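Local coordinates for protein malate dehydrogenase (Pyrococcus horikoshii, PDB 1V9N) that catalyses the reversible, NAD-dependent oxidation of (S)-malate to oxaloacetate as a homodimer of the LDH2/MDH2 family, at residues 147-151 and 251-257; 166-171 and 183-188. All blocks are in the same frame, centred on the assembly; numbering follows the deposited sequence.

Interaction 1: 147-151 and 251-257. With NDP (NADPH dihydro-nicotinamide-adenine-dinucleotide phosphate), chain B.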
ATOM      1  N   SER A 147       0.882   8.603   5.024  1.00 13.57           N
ATOM      2  CA  SER A 147       0.769   9.734   4.120  1.00 14.74           C
ATOM      3  C   SER A 147       1.044   9.315   2.687  1.00 14.24           C
ATOM      4  O   SER A 147       1.885   8.460   2.430  1.00 14.83           O
ATOM      5  CB  SER A 147       1.729  10.853   4.513  1.00 16.57           C
ATOM      6  OG  SER A 147       1.497  11.985   3.694  1.00 21.60           O
HETATM    7  N   MSE A 148       0.315   9.926   1.758  1.00 13.78           N
HETATM    8  CA  MSE A 148       0.456   9.649   0.336  1.00 14.93           C
HETATM    9  C   MSE A 148       0.234  10.960  -0.395  1.00 16.43           C
HETATM   10  O   MSE A 148      -0.341  11.906   0.160  1.00 15.30           O
HETATM   11  CB  MSE A 148      -0.619   8.672  -0.151  1.00 17.69           C
HETATM   12  CG  MSE A 148      -0.670   7.327   0.536  1.00 20.05           C
HETATM   13 SE   MSE A 148      -2.280   6.371  -0.035  1.00 28.45          SE
HETATM   14  CE  MSE A 148      -2.378   5.100   1.431  1.00 19.72           C
ATOM     15  N   THR A 149       0.676  11.000  -1.647  1.00 15.48           N
ATOM     16  CA  THR A 149       0.514  12.175  -2.488  1.00 16.15           C
ATOM     17  C   THR A 149       0.633  11.743  -3.944  1.00 16.86           C
ATOM     18  O   THR A 149       1.362  10.804  -4.263  1.00 17.89           O
ATOM     19  CB  THR A 149       1.608  13.234  -2.204  1.00 16.42           C
ATOM     20  OG1 THR A 149       1.365  14.395  -3.008  1.00 16.36           O
ATOM     21  CG2 THR A 149       2.998  12.684  -2.536  1.00 15.29           C
ATOM     22  N   ASN A 150      -0.103  12.404  -4.829  1.00 16.98           N
ATOM     23  CA  ASN A 150       0.010  12.074  -6.233  1.00 16.98           C
ATOM     24  C   ASN A 150       1.040  13.057  -6.785  1.00 19.18           C
ATOM     25  O   ASN A 150       1.612  13.854  -6.028  1.00 19.03           O
ATOM     26  CB  ASN A 150      -1.346  12.186  -6.951  1.00 15.73           C
ATOM     27  CG  ASN A 150      -1.949  13.568  -6.875  1.00 15.83           C
ATOM     28  OD1 ASN A 150      -1.321  14.515  -6.404  1.00 20.25           O
ATOM     29  ND2 ASN A 150      -3.178  13.694  -7.353  1.00 18.38           N
ATOM     30  N   SER A 151       1.305  12.999  -8.083  1.00 19.64           N
ATOM     31  CA  SER A 151       2.297  13.895  -8.657  1.00 23.60           C
ATOM     32  C   SER A 151       2.132  14.030 -10.159  1.00 25.24           C
ATOM     33  O   SER A 151       1.131  13.595 -10.728  1.00 24.12           O
ATOM     34  CB  SER A 151       3.702  13.378  -8.340  1.00 24.53           C
ATOM     35  OG  SER A 151       3.921  12.114  -8.948  1.00 28.02           O
HETATM   36  N   MSE A 251      -4.165   3.464  -6.320  1.00 17.94           N
HETATM   37  CA  MSE A 251      -4.722   3.539  -4.977  1.00 18.84           C
HETATM   38  C   MSE A 251      -4.446   4.938  -4.440  1.00 15.84           C
HETATM   39  O   MSE A 251      -5.335   5.597  -3.908  1.00 14.91           O
HETATM   40  CB  MSE A 251      -4.056   2.496  -4.072  1.00 21.01           C
HETATM   41  CG  MSE A 251      -4.459   2.591  -2.610  1.00 24.94           C
HETATM   42 SE   MSE A 251      -3.631   1.201  -1.532  1.00 37.87          SE
HETATM   43  CE  MSE A 251      -1.973   2.080  -1.153  1.00 25.69           C
ATOM     44  N   VAL A 252      -3.207   5.394  -4.599  1.00 14.37           N
ATOM     45  CA  VAL A 252      -2.821   6.722  -4.136  1.00 14.89           C
ATOM     46  C   VAL A 252      -3.668   7.827  -4.777  1.00 16.75           C
ATOM     47  O   VAL A 252      -4.151   8.723  -4.081  1.00 16.28           O
ATOM     48  CB  VAL A 252      -1.334   7.007  -4.436  1.00 16.34           C
ATOM     49  CG1 VAL A 252      -1.007   8.466  -4.132  1.00 16.75           C
ATOM     50  CG2 VAL A 252      -0.454   6.087  -3.622  1.00 13.37           C
ATOM     51  N   ASP A 253      -3.841   7.768  -6.095  1.00 17.72           N
ATOM     52  CA  ASP A 253      -4.626   8.777  -6.809  1.00 18.29           C
ATOM     53  C   ASP A 253      -6.109   8.725  -6.443  1.00 17.14           C
ATOM     54  O   ASP A 253      -6.790   9.748  -6.416  1.00 17.83           O
ATOM     55  CB  ASP A 253      -4.478   8.605  -8.325  1.00 21.42           C
ATOM     56  CG  ASP A 253      -3.576   9.659  -8.950  1.00 25.13           C
ATOM     57  OD1 ASP A 253      -3.726  10.858  -8.621  1.00 26.87           O
ATOM     58  OD2 ASP A 253      -2.731   9.292  -9.785  1.00 28.03           O
ATOM     59  N   ILE A 254      -6.614   7.530  -6.176  1.00 15.45           N
ATOM     60  CA  ILE A 254      -8.013   7.376  -5.811  1.00 15.60           C
ATOM     61  C   ILE A 254      -8.249   7.977  -4.422  1.00 17.03           C
ATOM     62  O   ILE A 254      -9.221   8.701  -4.210  1.00 17.66           O
ATOM     63  CB  ILE A 254      -8.420   5.882  -5.825  1.00 15.75           C
ATOM     64  CG1 ILE A 254      -8.409   5.364  -7.266  1.00 15.48           C
ATOM     65  CG2 ILE A 254      -9.802   5.698  -5.200  1.00 16.69           C
ATOM     66  CD1 ILE A 254      -8.623   3.858  -7.391  1.00 15.23           C
ATOM     67  N   LEU A 255      -7.341   7.697  -3.490  1.00 16.42           N
ATOM     68  CA  LEU A 255      -7.471   8.208  -2.126  1.00 17.57           C
ATOM     69  C   LEU A 255      -7.137   9.693  -2.016  1.00 18.48           C
ATOM     70  O   LEU A 255      -7.685  10.400  -1.168  1.00 18.69           O
ATOM     71  CB  LEU A 255      -6.581   7.398  -1.174  1.00 14.48           C
ATOM     72  CG  LEU A 255      -6.977   5.923  -1.009  1.00 14.60           C
ATOM     73  CD1 LEU A 255      -5.945   5.193  -0.152  1.00 14.21           C
ATOM     74  CD2 LEU A 255      -8.355   5.830  -0.375  1.00 13.72           C
ATOM     75  N   SER A 256      -6.246  10.164  -2.882  1.00 16.73           N
ATOM     76  CA  SER A 256      -5.832  11.559  -2.876  1.00 19.22           C
ATOM     77  C   SER A 256      -6.608  12.442  -3.851  1.00 19.72           C
ATOM     78  O   SER A 256      -7.385  13.295  -3.443  1.00 22.47           O
ATOM     79  CB  SER A 256      -4.338  11.663  -3.210  1.00 18.61           C
ATOM     80  OG  SER A 256      -3.548  10.953  -2.273  1.00 25.49           O
ATOM     81  N   GLY A 257      -6.381  12.227  -5.144  1.00 19.24           N
ATOM     82  CA  GLY A 257      -7.012  13.042  -6.166  1.00 17.42           C
ATOM     83  C   GLY A 257      -8.491  12.877  -6.444  1.00 17.33           C
ATOM     84  O   GLY A 257      -9.208  13.876  -6.545  1.00 19.26           O
TER
HETATM   85  PA  NDP B 401      13.954   4.057  -1.429  1.00 27.15           P
HETATM   86  O1A NDP B 401      15.093   4.898  -1.150  1.00 29.38           O
HETATM   87  O2A NDP B 401      14.005   2.886  -2.373  1.00 28.04           O
HETATM   88  O5B NDP B 401      13.379   3.543   0.019  1.00 28.10           O
HETATM   89  C5B NDP B 401      12.215   2.701   0.108  1.00 26.61           C
HETATM   90  C4B NDP B 401      11.983   2.475   1.614  1.00 25.06           C
HETATM   91  O4B NDP B 401      12.660   1.239   1.904  1.00 26.29           O
HETATM   92  C3B NDP B 401      12.529   3.487   2.584  1.00 25.38           C
HETATM   93  O3B NDP B 401      11.568   3.624   3.674  1.00 21.60           O
HETATM   94  C2B NDP B 401      13.823   2.952   3.085  1.00 23.71           C
HETATM   95  O2B NDP B 401      14.282   3.409   4.369  1.00 23.34           O
HETATM   96  C1B NDP B 401      13.582   1.479   2.966  1.00 25.55           C
HETATM   97  N9A NDP B 401      14.782   0.665   2.630  1.00 29.54           N
HETATM   98  C8A NDP B 401      15.861   0.965   1.750  1.00 29.06           C
HETATM   99  N7A NDP B 401      16.721  -0.026   1.704  1.00 30.72           N
HETATM  100  C5A NDP B 401      16.243  -0.997   2.536  1.00 30.65           C
HETATM  101  C6A NDP B 401      16.684  -2.303   2.924  1.00 31.23           C
HETATM  102  N6A NDP B 401      17.816  -2.807   2.420  1.00 31.29           N
HETATM  103  N1A NDP B 401      15.938  -3.044   3.815  1.00 30.98           N
HETATM  104  C2A NDP B 401      14.773  -2.537   4.335  1.00 29.37           C
HETATM  105  N3A NDP B 401      14.272  -1.322   4.029  1.00 28.90           N
HETATM  106  C4A NDP B 401      15.059  -0.593   3.117  1.00 30.06           C
HETATM  107  O3  NDP B 401      12.675   4.866  -1.854  1.00 29.05           O
HETATM  108  PN  NDP B 401      12.196   5.793  -3.049  1.00 28.90           P
HETATM  109  O1N NDP B 401      11.039   5.112  -3.622  1.00 27.75           O
HETATM  110  O2N NDP B 401      13.432   5.912  -3.895  1.00 31.25           O
HETATM  111  O5D NDP B 401      11.835   7.131  -2.268  1.00 27.80           O
HETATM  112  C5D NDP B 401      12.231   8.450  -2.741  1.00 29.72           C
HETATM  113  C4D NDP B 401      11.717   9.567  -1.754  1.00 28.48           C
HETATM  114  O4D NDP B 401      11.033  10.521  -2.548  1.00 29.86           O
HETATM  115  C3D NDP B 401      10.702   9.136  -0.667  1.00 27.84           C
HETATM  116  O3D NDP B 401      11.058   9.791   0.557  1.00 27.28           O
HETATM  117  C2D NDP B 401       9.338   9.534  -1.204  1.00 27.69           C
HETATM  118  O2D NDP B 401       8.424   9.796  -0.159  1.00 24.57           O
HETATM  119  C1D NDP B 401       9.708  10.765  -2.072  1.00 27.73           C
HETATM  120  N1N NDP B 401       8.813  10.977  -3.241  1.00 25.33           N
HETATM  121  C2N NDP B 401       8.028  12.164  -3.228  1.00 24.99           C
HETATM  122  C3N NDP B 401       7.157  12.385  -4.373  1.00 25.12           C
HETATM  123  C7N NDP B 401       6.329  13.595  -4.424  1.00 24.05           C
HETATM  124  O7N NDP B 401       5.570  13.856  -5.366  1.00 24.91           O
HETATM  125  N7N NDP B 401       6.366  14.498  -3.407  1.00 24.05           N
HETATM  126  C4N NDP B 401       7.152  11.414  -5.421  1.00 27.27           C
HETATM  127  C5N NDP B 401       7.923  10.260  -5.409  1.00 26.71           C
HETATM  128  C6N NDP B 401       8.763  10.037  -4.320  1.00 26.04           C
HETATM  129  P2B NDP B 401      15.360   4.500   4.619  1.00 26.07           P
HETATM  130  O1X NDP B 401      16.138   3.919   5.725  1.00 25.43           O
HETATM  131  O2X NDP B 401      14.705   5.782   5.023  1.00 24.13           O
HETATM  132  O3X NDP B 401      16.204   4.690   3.362  1.00 24.43           O

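Interaction 2: 166-171 and 183-188. With NDP (NADPH dihydro-nicotinamide-adenine-dinucleotide phosphate), chain B.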
ATOM      1  N   GLY A 166       1.508   8.901 -11.654  1.00 22.31           N
ATOM      2  CA  GLY A 166       2.518   9.591 -10.871  1.00 21.74           C
ATOM      3  C   GLY A 166       3.375   8.603 -10.102  1.00 21.26           C
ATOM      4  O   GLY A 166       3.039   7.423 -10.016  1.00 22.18           O
ATOM      5  N   THR A 167       4.490   9.072  -9.552  1.00 21.20           N
ATOM      6  CA  THR A 167       5.369   8.209  -8.777  1.00 20.89           C
ATOM      7  C   THR A 167       4.745   7.967  -7.398  1.00 20.09           C
ATOM      8  O   THR A 167       5.263   7.210  -6.575  1.00 19.78           O
ATOM      9  CB  THR A 167       6.774   8.824  -8.663  1.00 20.04           C
ATOM     10  OG1 THR A 167       6.670  10.223  -8.372  1.00 20.66           O
ATOM     11  CG2 THR A 167       7.526   8.639  -9.978  1.00 18.96           C
ATOM     12  N   ASN A 168       3.617   8.635  -7.190  1.00 17.82           N
ATOM     13  CA  ASN A 168       2.777   8.534  -5.999  1.00 18.69           C
ATOM     14  C   ASN A 168       3.304   7.667  -4.863  1.00 17.65           C
ATOM     15  O   ASN A 168       3.020   6.474  -4.790  1.00 19.06           O
ATOM     16  CB  ASN A 168       1.406   8.036  -6.448  1.00 17.41           C
ATOM     17  CG  ASN A 168       0.852   8.860  -7.593  1.00 16.73           C
ATOM     18  OD1 ASN A 168       1.402   9.910  -7.929  1.00 18.84           O
ATOM     19  ND2 ASN A 168      -0.240   8.403  -8.189  1.00 14.15           N
ATOM     20  N   PRO A 169       4.049   8.277  -3.932  1.00 17.74           N
ATOM     21  CA  PRO A 169       4.614   7.538  -2.805  1.00 18.50           C
ATOM     22  C   PRO A 169       3.621   7.178  -1.709  1.00 19.07           C
ATOM     23  O   PRO A 169       2.518   7.730  -1.631  1.00 18.12           O
ATOM     24  CB  PRO A 169       5.707   8.480  -2.305  1.00 18.85           C
ATOM     25  CG  PRO A 169       5.068   9.823  -2.481  1.00 18.84           C
ATOM     26  CD  PRO A 169       4.406   9.707  -3.859  1.00 15.99           C
ATOM     27  N   ILE A 170       4.033   6.226  -0.878  1.00 17.86           N
ATOM     28  CA  ILE A 170       3.259   5.760   0.259  1.00 18.54           C
ATOM     29  C   ILE A 170       4.211   5.728   1.442  1.00 18.39           C
ATOM     30  O   ILE A 170       5.318   5.201   1.335  1.00 18.49           O
ATOM     31  CB  ILE A 170       2.724   4.332   0.058  1.00 21.37           C
ATOM     32  CG1 ILE A 170       1.718   4.303  -1.091  1.00 22.51           C
ATOM     33  CG2 ILE A 170       2.101   3.834   1.360  1.00 22.49           C
ATOM     34  CD1 ILE A 170       1.225   2.906  -1.440  1.00 24.99           C
ATOM     35  N   ALA A 171       3.789   6.293   2.567  1.00 16.18           N
ATOM     36  CA  ALA A 171       4.630   6.295   3.751  1.00 15.61           C
ATOM     37  C   ALA A 171       3.847   5.899   4.995  1.00 15.75           C
ATOM     38  O   ALA A 171       2.696   6.303   5.168  1.00 14.35           O
ATOM     39  CB  ALA A 171       5.253   7.674   3.950  1.00 14.80           C
ATOM     40  N   LEU A 183       8.508   3.539   6.653  1.00 20.15           N
ATOM     41  CA  LEU A 183       8.482   3.098   5.272  1.00 19.23           C
ATOM     42  C   LEU A 183       8.130   4.370   4.509  1.00 19.13           C
ATOM     43  O   LEU A 183       7.214   5.095   4.899  1.00 16.05           O
ATOM     44  CB  LEU A 183       7.389   2.047   5.054  1.00 18.65           C
ATOM     45  CG  LEU A 183       7.073   1.657   3.601  1.00 18.78           C
ATOM     46  CD1 LEU A 183       8.318   1.058   2.945  1.00 16.25           C
ATOM     47  CD2 LEU A 183       5.929   0.650   3.578  1.00 16.90           C
ATOM     48  N   ASP A 184       8.876   4.657   3.452  1.00 18.64           N
ATOM     49  CA  ASP A 184       8.617   5.837   2.632  1.00 20.46           C
ATOM     50  C   ASP A 184       9.127   5.465   1.249  1.00 20.12           C
ATOM     51  O   ASP A 184      10.328   5.480   1.004  1.00 20.84           O
ATOM     52  CB  ASP A 184       9.359   7.061   3.184  1.00 19.66           C
ATOM     53  CG  ASP A 184       8.955   8.340   2.480  1.00 20.74           C
ATOM     54  OD1 ASP A 184       8.061   8.260   1.607  1.00 18.60           O
ATOM     55  OD2 ASP A 184       9.518   9.413   2.790  1.00 16.89           O
HETATM   56  N   MSE A 185       8.200   5.144   0.350  1.00 20.76           N
HETATM   57  CA  MSE A 185       8.552   4.679  -0.987  1.00 21.79           C
HETATM   58  C   MSE A 185       7.664   5.160  -2.127  1.00 22.97           C
HETATM   59  O   MSE A 185       6.449   5.297  -1.973  1.00 22.14           O
HETATM   60  CB  MSE A 185       8.491   3.153  -0.986  1.00 21.24           C
HETATM   61  CG  MSE A 185       7.146   2.669  -0.430  1.00 22.90           C
HETATM   62 SE   MSE A 185       6.663   0.827  -0.687  1.00 29.78          SE
HETATM   63  CE  MSE A 185       5.798   0.990  -2.413  1.00 22.77           C
ATOM     64  N   ALA A 186       8.271   5.387  -3.286  1.00 21.75           N
ATOM     65  CA  ALA A 186       7.505   5.770  -4.462  1.00 21.07           C
ATOM     66  C   ALA A 186       6.935   4.435  -4.944  1.00 20.49           C
ATOM     67  O   ALA A 186       7.545   3.391  -4.716  1.00 19.39           O
ATOM     68  CB  ALA A 186       8.415   6.359  -5.513  1.00 19.88           C
ATOM     69  N   THR A 187       5.775   4.452  -5.590  1.00 19.80           N
ATOM     70  CA  THR A 187       5.185   3.211  -6.076  1.00 20.04           C
ATOM     71  C   THR A 187       5.764   2.803  -7.432  1.00 21.38           C
ATOM     72  O   THR A 187       5.350   1.806  -8.036  1.00 18.32           O
ATOM     73  CB  THR A 187       3.641   3.312  -6.154  1.00 17.86           C
ATOM     74  OG1 THR A 187       3.263   4.535  -6.792  1.00 17.54           O
ATOM     75  CG2 THR A 187       3.046   3.279  -4.752  1.00 20.90           C
ATOM     76  N   SER A 188       6.724   3.588  -7.905  1.00 21.84           N
ATOM     77  CA  SER A 188       7.414   3.300  -9.154  1.00 25.09           C
ATOM     78  C   SER A 188       8.724   2.674  -8.688  1.00 27.30           C
ATOM     79  O   SER A 188       9.065   2.780  -7.505  1.00 27.25           O
ATOM     80  CB  SER A 188       7.687   4.595  -9.931  1.00 25.62           C
ATOM     81  OG  SER A 188       8.435   5.515  -9.150  1.00 25.41           O
TER
HETATM   82  PA  NDP B 401      13.954   4.057  -1.429  1.00 27.15           P
HETATM   83  O1A NDP B 401      15.093   4.898  -1.150  1.00 29.38           O
HETATM   84  O2A NDP B 401      14.005   2.886  -2.373  1.00 28.04           O
HETATM   85  O5B NDP B 401      13.379   3.543   0.019  1.00 28.10           O
HETATM   86  C5B NDP B 401      12.215   2.701   0.108  1.00 26.61           C
HETATM   87  C4B NDP B 401      11.983   2.475   1.614  1.00 25.06           C
HETATM   88  O4B NDP B 401      12.660   1.239   1.904  1.00 26.29           O
HETATM   89  C3B NDP B 401      12.529   3.487   2.584  1.00 25.38           C
HETATM   90  O3B NDP B 401      11.568   3.624   3.674  1.00 21.60           O
HETATM   91  C2B NDP B 401      13.823   2.952   3.085  1.00 23.71           C
HETATM   92  O2B NDP B 401      14.282   3.409   4.369  1.00 23.34           O
HETATM   93  C1B NDP B 401      13.582   1.479   2.966  1.00 25.55           C
HETATM   94  N9A NDP B 401      14.782   0.665   2.630  1.00 29.54           N
HETATM   95  C8A NDP B 401      15.861   0.965   1.750  1.00 29.06           C
HETATM   96  N7A NDP B 401      16.721  -0.026   1.704  1.00 30.72           N
HETATM   97  C5A NDP B 401      16.243  -0.997   2.536  1.00 30.65           C
HETATM   98  C6A NDP B 401      16.684  -2.303   2.924  1.00 31.23           C
HETATM   99  N6A NDP B 401      17.816  -2.807   2.420  1.00 31.29           N
HETATM  100  N1A NDP B 401      15.938  -3.044   3.815  1.00 30.98           N
HETATM  101  C2A NDP B 401      14.773  -2.537   4.335  1.00 29.37           C
HETATM  102  N3A NDP B 401      14.272  -1.322   4.029  1.00 28.90           N
HETATM  103  C4A NDP B 401      15.059  -0.593   3.117  1.00 30.06           C
HETATM  104  O3  NDP B 401      12.675   4.866  -1.854  1.00 29.05           O
HETATM  105  PN  NDP B 401      12.196   5.793  -3.049  1.00 28.90           P
HETATM  106  O1N NDP B 401      11.039   5.112  -3.622  1.00 27.75           O
HETATM  107  O2N NDP B 401      13.432   5.912  -3.895  1.00 31.25           O
HETATM  108  O5D NDP B 401      11.835   7.131  -2.268  1.00 27.80           O
HETATM  109  C5D NDP B 401      12.231   8.450  -2.741  1.00 29.72           C
HETATM  110  C4D NDP B 401      11.717   9.567  -1.754  1.00 28.48           C
HETATM  111  O4D NDP B 401      11.033  10.521  -2.548  1.00 29.86           O
HETATM  112  C3D NDP B 401      10.702   9.136  -0.667  1.00 27.84           C
HETATM  113  O3D NDP B 401      11.058   9.791   0.557  1.00 27.28           O
HETATM  114  C2D NDP B 401       9.338   9.534  -1.204  1.00 27.69           C
HETATM  115  O2D NDP B 401       8.424   9.796  -0.159  1.00 24.57           O
HETATM  116  C1D NDP B 401       9.708  10.765  -2.072  1.00 27.73           C
HETATM  117  N1N NDP B 401       8.813  10.977  -3.241  1.00 25.33           N
HETATM  118  C2N NDP B 401       8.028  12.164  -3.228  1.00 24.99           C
HETATM  119  C3N NDP B 401       7.157  12.385  -4.373  1.00 25.12           C
HETATM  120  C7N NDP B 401       6.329  13.595  -4.424  1.00 24.05           C
HETATM  121  O7N NDP B 401       5.570  13.856  -5.366  1.00 24.91           O
HETATM  122  N7N NDP B 401       6.366  14.498  -3.407  1.00 24.05           N
HETATM  123  C4N NDP B 401       7.152  11.414  -5.421  1.00 27.27           C
HETATM  124  C5N NDP B 401       7.923  10.260  -5.409  1.00 26.71           C
HETATM  125  C6N NDP B 401       8.763  10.037  -4.320  1.00 26.04           C
HETATM  126  P2B NDP B 401      15.360   4.500   4.619  1.00 26.07           P
HETATM  127  O1X NDP B 401      16.138   3.919   5.725  1.00 25.43           O
HETATM  128  O2X NDP B 401      14.705   5.782   5.023  1.00 24.13           O
HETATM  129  O3X NDP B 401      16.204   4.690   3.362  1.00 24.43           O
HETATM  130  O   HOH W   1       3.860   5.003  -9.640  1.00 34.98           O

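Interaction 1: 147-151 and 251-257
M148 and T149, at the end of strand 144-149, and N150 just beyond it, meet V252, D253 and S256 of helix 242-258 almost squarely: the axes of 147-149 and 251-257 lie at 93° and come within 8.0 Å. In this short patch the CA atoms of N150 and D253 are 5.7 Å apart. The apolar half belongs to the selenomethionine M148. Its CG stands anti to the carbonyl carbon and the chain beyond is extended, carrying the selenium toward the helix. There M148 SE lies 3.9 Å from L255 CD1, and M148 CE meets M251 CE at 4.0 Å, the two side chains crossing near a right angle. V252 CG1 packs beside M148 CB and closes on T149 O at 3.3 Å. The polar half is one hydrogen bond, N150 ND2 to D253 OD1 at 3.2 Å (N-H...O 153°). The acceptor sits in the amide plane of N150, the carboxylate plane turned 63° from it. Both groups are buried and doubly used: N150 OD1 accepts from C279 N, and D253 OD2 is hydrogen-bonded to S265 and N168. T149 points away from the helix, its CG2 3.9 Å from N7N of the NADPH carboxamide; its hydroxyl is held by H280 and C279. The helix thus packs crosswise on one face of the mixed sheet, with T149 on the cofactor side; strand 144-149 runs between 278-285 and 170-174, and M251, I254 and L255 pack against the second subunit.

Interaction 2: 166-171 and 183-188
G166 reaches T187 through a water that donates to both G166 O and T187 OG1. Next, T167 O receives the backbone T187 N at 3.0 Å, while the T167 hydroxyl turns to C4N and C5N of the nicotinamide and its CG2 packs on S188 OG. N168 O accepts from T187 OG1 at 2.8 Å; the hydroxyl, set between backbone N and carbonyl carbon (chi1 47°), comes from above the carbonyl plane. A valine in place of T187 would probably leave N168 O without its hydroxyl donor and the water with one acceptor fewer. The N168 amide leads away, to S249 and D253. P169 lays its CG and CD over the nicotinamide ring, with P169 CD 3.6 Å from NDP C4N, the hydride-carrying carbon. I170 forms an antiparallel hydrogen-bonded pair with M185: I170 N reaches M185 O at 2.8 Å, and M185 N reaches I170 O at 3.0 Å. A171 then faces D184 as a non-hydrogen-bonded pair. D184 OD2 receives NDP O3D at 2.7 Å, and A186 N donates almost straight to NDP O1N at 2.8 Å. Segment 183-188 thus binds ribose and phosphate through D184 and A186. Strand 181-185 is outermost in its sheet within this chain, strand 170-174 lies between it and 144-149, I170 and T187 rest on helix 242-258, and K244 of the second subunit bonds A186 O and S188 O.

In the fold
The centres of the two interactions lie 10 Å apart, and both belong to one mixed sheet in which strands 144-149, 170-174 and 181-185 are consecutive neighbours. Along the chain the order is 147-151, 166-171, 183-188 and 251-257, so the hairpin of interaction 2 falls between the two segments of interaction 1. They join directly: S147 O lies 2.9 Å from A171 N, and D253 OD2 lies 3.1 Å from N168 ND2, both probable hydrogen bonds. Helix 242-258 backs the sheet in both. Each interaction touches the same NADPH and the second subunit, placing the cofactor site beside the dimer interface; H243 and K244 of that subunit also bond the cofactor.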